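Local structure of cerato-platanin 1 (Moniliophthora perniciosa, 3SUJ) at residues S16-L19 and S20-C23. The protein is a secreted fungal cerato-platanin with a double-psi beta-barrel fold that binds zinc ions, its precise biological role being unsettled. Sequence-based numbering, arbitrary orientation.
Sequences SSLL and SVTC
Ser20 bonds twice to the carbonyl oxygen of Ser17, closing a short turn of 3-10 helix. Its hydroxyl OG donates to Ser17 O at 2.8 Å, lying in the carbonyl plane and nearly in line with the C=O bond (160°). The backbone N of Ser20 reaches the same Ser17 O at 3.0 Å, but from well above that plane. Serine suits the place because a hydroxyl one carbon from the backbone, set between the N and the carbonyl carbon (chi1 75°), can turn back to Ser17 O. Ser17 makes the entry: its OG accepts from the N of Leu19 at 3.0 Å, an ST turn that occupies an N-H at the start of the 3-10 segment. The following bond, from Val21 N to Leu18 O, is weak at 3.5 Å, as the chain leaves the helical path at Val21.

The turn belongs to the long loop between strands 3-7 and 47-49 of the double-psi beta-barrel fold, where backbone bonds tie Ser16 to Phe37 and Leu18 to Arg35. The disulfide from Cys23 to Cys60 secures the far end.

Packing is tight on the buried face. There Leu18 CD1 meets Val21 CG2 at 3.7 Å, the two branched side chains crossing at a slant, and CG2 also lies 3.3 Å from Leu18 O; Val21 further touches Phe37 and Asp84. Leucine and valine suit this buried side, since their branched chains bring no polar group that would need a partner. The other face is looser: Leu19 is exposed, though it touches Tyr31, and a water lies 2.7 Å from Leu19 O and 3.2 Å from Val21 O, placed to join the two carbonyls.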
ATOM      1  N   SER A  16       2.536  -6.488  13.147  1.00 11.22           N
ATOM      2  CA  SER A  16       2.706  -7.673  12.290  1.00 12.29           C
ATOM      3  C   SER A  16       4.082  -7.757  11.665  1.00 10.99           C
ATOM      4  O   SER A  16       4.695  -6.728  11.345  1.00 11.47           O
ATOM      5  CB  SER A  16       1.633  -7.642  11.190  1.00 11.83           C
ATOM      6  OG  SER A  16       0.376  -7.748  11.834  1.00 12.70           O
ATOM      7  N   SER A  17       4.625  -8.944  11.536  1.00 11.88           N
ATOM      8  CA  SER A  17       5.937  -9.132  11.032  1.00 12.67           C
ATOM      9  C   SER A  17       6.024  -8.969   9.505  1.00 12.11           C
ATOM     10  O   SER A  17       5.121  -9.379   8.773  1.00 12.93           O
ATOM     11  CB  SER A  17       6.389 -10.564  11.387  1.00 14.20           C
ATOM     12  OG  SER A  17       7.642 -10.827  10.872  1.00 14.60           O
ATOM     13  N   LEU A  18       7.144  -8.468   8.996  1.00 12.08           N
ATOM     14  CA  LEU A  18       7.344  -8.501   7.554  1.00 11.68           C
ATOM     15  C   LEU A  18       7.457  -9.915   7.024  1.00 11.62           C
ATOM     16  O   LEU A  18       7.299 -10.156   5.827  1.00 11.86           O
ATOM     17  CB  LEU A  18       8.555  -7.721   7.101  1.00 12.26           C
ATOM     18  CG  LEU A  18       8.276  -6.248   6.732  1.00 10.18           C
ATOM     19  CD1 LEU A  18       7.365  -6.108   5.457  1.00 12.36           C
ATOM     20  CD2 LEU A  18       7.741  -5.473   7.898  1.00 12.36           C
ATOM     21  N   LEU A  19       7.691 -10.904   7.887  1.00 11.69           N
ATOM     22  CA  LEU A  19       7.626 -12.317   7.448  1.00 12.41           C
ATOM     23  C   LEU A  19       6.237 -12.774   7.079  1.00 12.56           C
ATOM     24  O   LEU A  19       6.110 -13.814   6.407  1.00 14.92           O
ATOM     25  CB  LEU A  19       8.295 -13.259   8.481  1.00 15.54           C
ATOM     26  CG  LEU A  19       9.739 -12.955   8.750  1.00 16.27           C
ATOM     27  CD1 LEU A  19      10.176 -13.836   9.965  1.00 21.55           C
ATOM     28  CD2 LEU A  19      10.606 -13.107   7.501  1.00 22.44           C
ATOM     29  N   SER A  20       5.223 -11.985   7.379  1.00 10.90           N
ATOM     30  CA  SER A  20       3.822 -12.344   7.082  1.00 11.92           C
ATOM     31  C   SER A  20       3.299 -11.959   5.701  1.00 11.45           C
ATOM     32  O   SER A  20       2.171 -12.283   5.365  1.00 13.32           O
ATOM     33  CB  SER A  20       2.875 -11.759   8.125  1.00 12.87           C
ATOM     34  OG  SER A  20       2.661 -10.362   7.985  1.00 13.56           O
ATOM     35  N   VAL A  21       4.143 -11.248   4.931  1.00 10.79           N
ATOM     36  CA  VAL A  21       3.720 -10.752   3.602  1.00  9.36           C
ATOM     37  C   VAL A  21       4.667 -11.294   2.564  1.00  7.91           C
ATOM     38  O   VAL A  21       5.730 -11.861   2.831  1.00 10.25           O
ATOM     39  CB  VAL A  21       3.669  -9.195   3.651  1.00  8.96           C
ATOM     40  CG1 VAL A  21       2.600  -8.705   4.615  1.00  5.76           C
ATOM     41  CG2 VAL A  21       5.058  -8.639   3.989  1.00 10.26           C
ATOM     42  N   THR A  22       4.318 -11.038   1.320  1.00  9.35           N
ATOM     43  CA  THR A  22       5.072 -11.621   0.204  1.00  8.73           C
ATOM     44  C   THR A  22       6.513 -11.129   0.232  1.00  9.00           C
ATOM     45  O   THR A  22       7.477 -11.885  -0.047  1.00 10.96           O
ATOM     46  CB  THR A  22       4.412 -11.177  -1.133  1.00  9.21           C
ATOM     47  OG1 THR A  22       3.051 -11.494  -1.123  1.00  9.90           O
ATOM     48  CG2 THR A  22       5.158 -11.825  -2.309  1.00 11.69           C
ATOM     49  N   CYS A  23       6.723  -9.861   0.550  1.00  8.39           N
ATOM     50  CA  CYS A  23       8.049  -9.236   0.517  1.00 10.68           C
ATOM     51  C   CYS A  23       8.805  -9.424   1.802  1.00 10.99           C
ATOM     52  O   CYS A  23       9.290  -8.464   2.425  1.00 12.53           O
ATOM     53  CB  CYS A  23       7.933  -7.719   0.171  1.00 10.03           C
ATOM     54  SG  CYS A  23       7.109  -7.435  -1.414  1.00 10.20           S
TER
HETATM   55  O   HOH W   1       5.083 -14.745   4.086  1.00 34.32           O